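Local structure of Cif-like 1 (Burkholderia cenocepacia, 7JQY) at residues A184-K196 with I208-L221. The protein is a Cif-like protein of the alpha/beta hydrolase fold, assembled as an octamer, and probably acts as an epoxide hydrolase. The protein carries 1 engineered substitution. Residues are numbered along the deposited sequence; the frame is centred on the assembly and turned at random.
Sequences AGKERAYILDFYK and IAVYADAYAAPGAL
Ile208 meets Leu192 and Tyr195 where two helices of the helical cap of this alpha/beta hydrolase fold lie against each other, a worked example of how one interface can be apolar along its middle and polar at its margins. The axes of the short segments 187-196 and 208-215 approach to 8.5 Å at 134°, nearer antiparallel than parallel. From Ile208 the CG2 branch does most of the touching: held anti to the backbone N, it sits 3.8 Å from Leu192 CD1 and makes an off-centre CH-pi contact with the Tyr195 ring, 4.2 Å from its centroid. Farther along, small Ala212 lets the backbones close in, its CB only 3.7 Å from Arg188 CA, while Ile191 reaches past it and sets CD1 against Tyr215 CB. The Tyr195 and Tyr211 rings lie nearly parallel but slid apart with little overlap; both hydroxyls bond to Asp288, which ties the tyrosine pair to helix 286-289. At the other end Glu187 folds back at chi2 (83°), laying its carboxylate along Ala216 and bringing OE2 2.7 Å from Gly185 N, which comes from above the carboxylate plane. A water lies 3.0 Å from Glu187 OE2. On the exposed flank Arg188 grips Asp213 side-on, guanidinium and carboxylate planes only 13° apart, with Ala209 CB over one guanidinium face. Both main bonds use syn lone pairs of the carboxylate: NE to OD1, and NH2 of Arg188 to OD2 of Asp213 at 2.7 Å.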
ATOM      1  N   ALA B 184     -10.680  -4.699  -7.044  1.00 32.47           N
ATOM      2  CA  ALA B 184     -10.047  -3.419  -7.381  1.00 32.71           C
ATOM      3  C   ALA B 184      -8.566  -3.435  -7.010  1.00 33.36           C
ATOM      4  O   ALA B 184      -8.197  -3.821  -5.895  1.00 34.36           O
ATOM      5  CB  ALA B 184     -10.754  -2.266  -6.664  1.00 38.02           C
ATOM      6  N   GLY B 185      -7.710  -3.029  -7.957  1.00 31.89           N
ATOM      7  CA  GLY B 185      -6.267  -3.098  -7.770  1.00 31.35           C
ATOM      8  C   GLY B 185      -5.630  -4.436  -8.102  1.00 35.23           C
ATOM      9  O   GLY B 185      -4.393  -4.539  -8.108  1.00 34.58           O
ATOM     10  N   LYS B 186      -6.424  -5.470  -8.357  1.00 32.06           N
ATOM     11  CA  LYS B 186      -5.909  -6.778  -8.731  1.00 36.33           C
ATOM     12  C   LYS B 186      -6.554  -7.258 -10.022  1.00 35.51           C
ATOM     13  O   LYS B 186      -6.711  -8.466 -10.236  1.00 32.62           O
ATOM     14  CB  LYS B 186      -6.122  -7.775  -7.595  1.00 34.97           C
ATOM     15  CG  LYS B 186      -5.362  -7.363  -6.360  1.00 37.02           C
ATOM     16  CD  LYS B 186      -5.644  -8.232  -5.186  1.00 40.07           C
ATOM     17  CE  LYS B 186      -5.260  -7.522  -3.907  1.00 44.96           C
ATOM     18  NZ  LYS B 186      -6.373  -7.588  -2.933  1.00 47.59           N
ATOM     19  N   GLU B 187      -6.941  -6.315 -10.889  1.00 30.38           N
ATOM     20  CA  GLU B 187      -7.633  -6.683 -12.118  1.00 29.69           C
ATOM     21  C   GLU B 187      -6.749  -7.559 -12.993  1.00 35.14           C
ATOM     22  O   GLU B 187      -7.214  -8.563 -13.555  1.00 31.87           O
ATOM     23  CB  GLU B 187      -8.078  -5.429 -12.867  1.00 35.91           C
ATOM     24  CG  GLU B 187      -8.933  -4.466 -12.034  1.00 32.63           C
ATOM     25  CD  GLU B 187      -8.108  -3.531 -11.163  1.00 32.35           C
ATOM     26  OE1 GLU B 187      -6.859  -3.629 -11.175  1.00 30.49           O
ATOM     27  OE2 GLU B 187      -8.718  -2.701 -10.451  1.00 34.82           O
ATOM     28  N   ARG B 188      -5.462  -7.227 -13.079  1.00 34.14           N
ATOM     29  CA  ARG B 188      -4.552  -8.000 -13.921  1.00 34.54           C
ATOM     30  C   ARG B 188      -4.412  -9.440 -13.427  1.00 35.52           C
ATOM     31  O   ARG B 188      -4.536 -10.394 -14.206  1.00 34.18           O
ATOM     32  CB  ARG B 188      -3.188  -7.316 -13.958  1.00 36.23           C
ATOM     33  CG  ARG B 188      -2.489  -7.404 -15.292  1.00 40.14           C
ATOM     34  CD  ARG B 188      -1.276  -6.493 -15.324  1.00 42.17           C
ATOM     35  NE  ARG B 188      -1.444  -5.368 -16.242  1.00 38.66           N
ATOM     36  CZ  ARG B 188      -0.429  -4.776 -16.870  1.00 40.82           C
ATOM     37  NH1 ARG B 188       0.810  -5.206 -16.672  1.00 42.00           N
ATOM     38  NH2 ARG B 188      -0.647  -3.758 -17.699  1.00 41.20           N
ATOM     39  N   ALA B 189      -4.152  -9.619 -12.133  1.00 33.20           N
ATOM     40  CA  ALA B 189      -3.997 -10.966 -11.593  1.00 34.40           C
ATOM     41  C   ALA B 189      -5.305 -11.750 -11.674  1.00 36.42           C
ATOM     42  O   ALA B 189      -5.297 -12.962 -11.926  1.00 30.73           O
ATOM     43  CB  ALA B 189      -3.484 -10.897 -10.157  1.00 32.14           C
ATOM     44  N   TYR B 190      -6.433 -11.085 -11.430  1.00 31.93           N
ATOM     45  CA  TYR B 190      -7.716 -11.771 -11.485  1.00 33.75           C
ATOM     46  C   TYR B 190      -8.067 -12.174 -12.911  1.00 35.13           C
ATOM     47  O   TYR B 190      -8.481 -13.312 -13.154  1.00 32.68           O
ATOM     48  CB  TYR B 190      -8.809 -10.881 -10.889  1.00 33.18           C
ATOM     49  CG  TYR B 190     -10.185 -11.527 -10.829  1.00 36.60           C
ATOM     50  CD1 TYR B 190     -10.474 -12.527  -9.893  1.00 33.11           C
ATOM     51  CD2 TYR B 190     -11.203 -11.119 -11.685  1.00 35.89           C
ATOM     52  CE1 TYR B 190     -11.727 -13.095  -9.820  1.00 32.94           C
ATOM     53  CE2 TYR B 190     -12.471 -11.689 -11.625  1.00 35.24           C
ATOM     54  CZ  TYR B 190     -12.727 -12.677 -10.690  1.00 36.18           C
ATOM     55  OH  TYR B 190     -13.981 -13.249 -10.627  1.00 34.81           O
ATOM     56  N   ILE B 191      -7.879 -11.267 -13.870  1.00 32.42           N
ATOM     57  CA  ILE B 191      -8.342 -11.507 -15.233  1.00 32.09           C
ATOM     58  C   ILE B 191      -7.383 -12.414 -15.999  1.00 33.92           C
ATOM     59  O   ILE B 191      -7.814 -13.226 -16.826  1.00 28.52           O
ATOM     60  CB  ILE B 191      -8.566 -10.159 -15.941  1.00 32.08           C
ATOM     61  CG1 ILE B 191      -9.906  -9.575 -15.507  1.00 32.36           C
ATOM     62  CG2 ILE B 191      -8.508 -10.293 -17.449  1.00 31.40           C
ATOM     63  CD1 ILE B 191      -9.962  -8.028 -15.579  1.00 29.63           C
ATOM     64  N   LEU B 192      -6.071 -12.281 -15.773  1.00 33.67           N
ATOM     65  CA  LEU B 192      -5.131 -13.192 -16.421  1.00 33.70           C
ATOM     66  C   LEU B 192      -5.383 -14.630 -15.985  1.00 34.23           C
ATOM     67  O   LEU B 192      -5.315 -15.559 -16.799  1.00 32.14           O
ATOM     68  CB  LEU B 192      -3.688 -12.792 -16.104  1.00 32.50           C
ATOM     69  CG  LEU B 192      -2.881 -12.053 -17.172  1.00 34.24           C
ATOM     70  CD1 LEU B 192      -3.435 -10.643 -17.401  1.00 35.31           C
ATOM     71  CD2 LEU B 192      -1.437 -11.982 -16.738  1.00 32.15           C
ATOM     72  N   ASP B 193      -5.656 -14.834 -14.695  1.00 33.55           N
ATOM     73  CA  ASP B 193      -5.940 -16.179 -14.218  1.00 34.38           C
ATOM     74  C   ASP B 193      -7.254 -16.685 -14.788  1.00 36.78           C
ATOM     75  O   ASP B 193      -7.332 -17.814 -15.291  1.00 34.27           O
ATOM     76  CB  ASP B 193      -5.980 -16.210 -12.695  1.00 33.55           C
ATOM     77  CG  ASP B 193      -5.983 -17.630 -12.156  1.00 36.77           C
ATOM     78  OD1 ASP B 193      -4.884 -18.220 -12.048  1.00 36.66           O
ATOM     79  OD2 ASP B 193      -7.080 -18.155 -11.869  1.00 33.69           O
ATOM     80  N   PHE B 194      -8.295 -15.846 -14.743  1.00 34.82           N
ATOM     81  CA  PHE B 194      -9.572 -16.229 -15.330  1.00 36.18           C
ATOM     82  C   PHE B 194      -9.391 -16.662 -16.782  1.00 38.14           C
ATOM     83  O   PHE B 194      -9.917 -17.704 -17.205  1.00 35.37           O
ATOM     84  CB  PHE B 194     -10.552 -15.060 -15.226  1.00 34.33           C
ATOM     85  CG  PHE B 194     -11.951 -15.413 -15.582  1.00 35.18           C
ATOM     86  CD1 PHE B 194     -12.353 -15.437 -16.909  1.00 36.34           C
ATOM     87  CD2 PHE B 194     -12.871 -15.727 -14.593  1.00 35.12           C
ATOM     88  CE1 PHE B 194     -13.654 -15.779 -17.250  1.00 34.32           C
ATOM     89  CE2 PHE B 194     -14.173 -16.072 -14.923  1.00 34.33           C
ATOM     90  CZ  PHE B 194     -14.565 -16.098 -16.250  1.00 33.12           C
ATOM     91  N   TYR B 195      -8.593 -15.931 -17.522  1.00 31.32           N
ATOM     92  CA  TYR B 195      -8.385 -16.221 -18.890  1.00 32.76           C
ATOM     93  C   TYR B 195      -7.605 -17.480 -19.143  1.00 35.11           C
ATOM     94  O   TYR B 195      -8.026 -18.285 -19.887  1.00 34.06           O
ATOM     95  CB  TYR B 195      -7.666 -15.055 -19.552  1.00 34.87           C
ATOM     96  CG  TYR B 195      -8.286 -14.533 -20.794  1.00 34.81           C
ATOM     97  CD1 TYR B 195      -9.230 -13.567 -20.747  1.00 37.64           C
ATOM     98  CD2 TYR B 195      -7.909 -14.979 -22.006  1.00 40.34           C
ATOM     99  CE1 TYR B 195      -9.800 -13.069 -21.885  1.00 37.52           C
ATOM    100  CE2 TYR B 195      -8.470 -14.492 -23.144  1.00 39.69           C
ATOM    101  CZ  TYR B 195      -9.414 -13.530 -23.070  1.00 38.40           C
ATOM    102  OH  TYR B 195      -9.968 -13.030 -24.189  1.00 47.65           O
ATOM    103  N   LYS B 196      -6.489 -17.660 -18.475  1.00 33.59           N
ATOM    104  CA  LYS B 196      -5.616 -18.788 -18.776  1.00 34.83           C
ATOM    105  C   LYS B 196      -6.227 -20.114 -18.346  1.00 33.94           C
ATOM    106  O   LYS B 196      -5.971 -21.140 -18.981  1.00 34.84           O
ATOM    107  CB  LYS B 196      -4.256 -18.586 -18.114  1.00 34.08           C
ATOM    108  CG  LYS B 196      -3.433 -17.486 -18.749  1.00 33.64           C
ATOM    109  CD  LYS B 196      -2.071 -17.453 -18.120  1.00 34.40           C
ATOM    110  CE  LYS B 196      -1.512 -16.061 -17.989  1.00 30.62           C
ATOM    111  NZ  LYS B 196      -0.022 -16.135 -17.870  1.00 30.02           N
ATOM    112  N   ILE B 208      -3.724 -10.329 -23.038  1.00 33.10           N
ATOM    113  CA  ILE B 208      -4.728 -10.392 -21.977  1.00 32.39           C
ATOM    114  C   ILE B 208      -4.678  -9.130 -21.114  1.00 34.53           C
ATOM    115  O   ILE B 208      -5.717  -8.639 -20.655  1.00 35.45           O
ATOM    116  CB  ILE B 208      -4.544 -11.674 -21.137  1.00 35.05           C
ATOM    117  CG1 ILE B 208      -4.444 -12.911 -22.044  1.00 32.32           C
ATOM    118  CG2 ILE B 208      -5.704 -11.850 -20.163  1.00 34.16           C
ATOM    119  CD1 ILE B 208      -3.818 -14.109 -21.373  1.00 35.50           C
ATOM    120  N   ALA B 209      -3.486  -8.557 -20.923  1.00 32.53           N
ATOM    121  CA  ALA B 209      -3.358  -7.349 -20.105  1.00 35.20           C
ATOM    122  C   ALA B 209      -4.097  -6.162 -20.719  1.00 31.54           C
ATOM    123  O   ALA B 209      -4.506  -5.247 -19.999  1.00 32.26           O
ATOM    124  CB  ALA B 209      -1.882  -7.006 -19.898  1.00 33.54           C
ATOM    125  N   VAL B 210      -4.284  -6.161 -22.038  1.00 32.79           N
ATOM    126  CA  VAL B 210      -5.088  -5.117 -22.661  1.00 33.06           C
ATOM    127  C   VAL B 210      -6.509  -5.151 -22.114  1.00 35.54           C
ATOM    128  O   VAL B 210      -7.087  -4.106 -21.775  1.00 33.72           O
ATOM    129  CB  VAL B 210      -5.069  -5.289 -24.187  1.00 32.74           C
ATOM    130  CG1 VAL B 210      -6.036  -4.315 -24.846  1.00 30.48           C
ATOM    131  CG2 VAL B 210      -3.652  -5.123 -24.714  1.00 35.38           C
ATOM    132  N   TYR B 211      -7.090  -6.353 -22.001  1.00 31.34           N
ATOM    133  CA  TYR B 211      -8.400  -6.488 -21.370  1.00 31.00           C
ATOM    134  C   TYR B 211      -8.342  -6.084 -19.902  1.00 29.53           C
ATOM    135  O   TYR B 211      -9.166  -5.294 -19.428  1.00 29.16           O
ATOM    136  CB  TYR B 211      -8.906  -7.929 -21.477  1.00 31.55           C
ATOM    137  CG  TYR B 211      -8.894  -8.561 -22.845  1.00 32.68           C
ATOM    138  CD1 TYR B 211      -9.412  -7.896 -23.959  1.00 29.94           C
ATOM    139  CD2 TYR B 211      -8.410  -9.855 -23.012  1.00 31.87           C
ATOM    140  CE1 TYR B 211      -9.413  -8.494 -25.208  1.00 31.90           C
ATOM    141  CE2 TYR B 211      -8.410 -10.464 -24.250  1.00 32.43           C
ATOM    142  CZ  TYR B 211      -8.918  -9.790 -25.346  1.00 35.68           C
ATOM    143  OH  TYR B 211      -8.910 -10.405 -26.576  1.00 33.45           O
ATOM    144  N   ALA B 212      -7.382  -6.638 -19.158  1.00 31.43           N
ATOM    145  CA  ALA B 212      -7.322  -6.382 -17.722  1.00 31.83           C
ATOM    146  C   ALA B 212      -7.179  -4.890 -17.431  1.00 32.85           C
ATOM    147  O   ALA B 212      -7.794  -4.377 -16.486  1.00 32.31           O
ATOM    148  CB  ALA B 212      -6.180  -7.184 -17.092  1.00 30.23           C
ATOM    149  N   ASP B 213      -6.367  -4.173 -18.222  1.00 32.62           N
ATOM    150  CA  ASP B 213      -6.209  -2.732 -18.000  1.00 34.44           C
ATOM    151  C   ASP B 213      -7.498  -1.962 -18.291  1.00 33.87           C
ATOM    152  O   ASP B 213      -7.767  -0.938 -17.652  1.00 33.66           O
ATOM    153  CB  ASP B 213      -5.036  -2.188 -18.824  1.00 33.42           C
ATOM    154  CG  ASP B 213      -3.686  -2.759 -18.365  1.00 38.71           C
ATOM    155  OD1 ASP B 213      -3.650  -3.533 -17.365  1.00 37.49           O
ATOM    156  OD2 ASP B 213      -2.664  -2.453 -19.012  1.00 35.86           O
ATOM    157  N   ALA B 214      -8.303  -2.418 -19.246  1.00 33.48           N
ATOM    158  CA  ALA B 214      -9.584  -1.758 -19.465  1.00 33.46           C
ATOM    159  C   ALA B 214     -10.489  -1.883 -18.239  1.00 33.93           C
ATOM    160  O   ALA B 214     -11.158  -0.919 -17.850  1.00 32.37           O
ATOM    161  CB  ALA B 214     -10.263  -2.331 -20.702  1.00 33.48           C
ATOM    162  N   TYR B 215     -10.508  -3.058 -17.607  1.00 28.58           N
ATOM    163  CA  TYR B 215     -11.367  -3.310 -16.456  1.00 28.14           C
ATOM    164  C   TYR B 215     -10.838  -2.690 -15.173  1.00 30.99           C
ATOM    165  O   TYR B 215     -11.579  -2.619 -14.188  1.00 32.07           O
ATOM    166  CB  TYR B 215     -11.579  -4.841 -16.297  1.00 30.27           C
ATOM    167  CG  TYR B 215     -12.558  -5.322 -17.348  1.00 29.40           C
ATOM    168  CD1 TYR B 215     -13.923  -5.367 -17.083  1.00 28.90           C
ATOM    169  CD2 TYR B 215     -12.132  -5.629 -18.635  1.00 26.48           C
ATOM    170  CE1 TYR B 215     -14.831  -5.738 -18.059  1.00 27.16           C
ATOM    171  CE2 TYR B 215     -13.027  -5.999 -19.614  1.00 23.78           C
ATOM    172  CZ  TYR B 215     -14.376  -6.057 -19.319  1.00 28.14           C
ATOM    173  OH  TYR B 215     -15.280  -6.420 -20.303  1.00 32.25           O
ATOM    174  N   ALA B 216      -9.606  -2.178 -15.177  1.00 33.41           N
ATOM    175  CA  ALA B 216      -9.087  -1.405 -14.055  1.00 32.37           C
ATOM    176  C   ALA B 216      -9.534   0.055 -14.095  1.00 35.93           C
ATOM    177  O   ALA B 216      -9.389   0.766 -13.094  1.00 33.52           O
ATOM    178  CB  ALA B 216      -7.555  -1.480 -14.032  1.00 30.01           C
ATOM    179  N   ALA B 217     -10.085   0.509 -15.213  1.00 35.23           N
ATOM    180  CA  ALA B 217     -10.510   1.898 -15.354  1.00 34.76           C
ATOM    181  C   ALA B 217     -11.675   2.218 -14.411  1.00 36.25           C
ATOM    182  O   ALA B 217     -12.399   1.318 -13.976  1.00 35.21           O
ATOM    183  CB  ALA B 217     -10.906   2.166 -16.804  1.00 32.75           C
ATOM    184  N   PRO B 218     -11.864   3.496 -14.066  1.00 37.01           N
ATOM    185  CA  PRO B 218     -12.923   3.865 -13.105  1.00 37.60           C
ATOM    186  C   PRO B 218     -14.299   3.402 -13.558  1.00 34.65           C
ATOM    187  O   PRO B 218     -14.757   3.732 -14.653  1.00 35.92           O
ATOM    188  CB  PRO B 218     -12.836   5.399 -13.062  1.00 37.33           C
ATOM    189  CG  PRO B 218     -11.437   5.711 -13.453  1.00 36.94           C
ATOM    190  CD  PRO B 218     -11.052   4.661 -14.461  1.00 38.04           C
ATOM    191  N   GLY B 219     -14.971   2.640 -12.696  1.00 35.67           N
ATOM    192  CA  GLY B 219     -16.302   2.155 -13.003  1.00 37.35           C
ATOM    193  C   GLY B 219     -16.368   0.896 -13.859  1.00 37.42           C
ATOM    194  O   GLY B 219     -17.450   0.305 -13.983  1.00 37.79           O
ATOM    195  N   ALA B 220     -15.258   0.474 -14.473  1.00 35.72           N
ATOM    196  CA  ALA B 220     -15.312  -0.644 -15.409  1.00 33.28           C
ATOM    197  C   ALA B 220     -15.582  -1.973 -14.705  1.00 35.58           C
ATOM    198  O   ALA B 220     -16.212  -2.859 -15.291  1.00 33.90           O
ATOM    199  CB  ALA B 220     -14.017  -0.717 -16.222  1.00 31.03           C
ATOM    200  N   LEU B 221     -15.076  -2.155 -13.485  1.00 35.35           N
ATOM    201  CA  LEU B 221     -15.409  -3.356 -12.722  1.00 34.04           C
ATOM    202  C   LEU B 221     -16.890  -3.377 -12.380  1.00 37.07           C
ATOM    203  O   LEU B 221     -17.583  -4.378 -12.618  1.00 34.84           O
ATOM    204  CB  LEU B 221     -14.579  -3.418 -11.440  1.00 30.46           C
ATOM    205  CG  LEU B 221     -13.129  -3.873 -11.483  1.00 34.69           C
ATOM    206  CD1 LEU B 221     -12.592  -3.880 -10.061  1.00 30.88           C
ATOM    207  CD2 LEU B 221     -13.000  -5.280 -12.118  1.00 31.32           C
TER
HETATM  208  O   HOH W   1     -11.082  -0.867 -10.527  1.00 39.63           O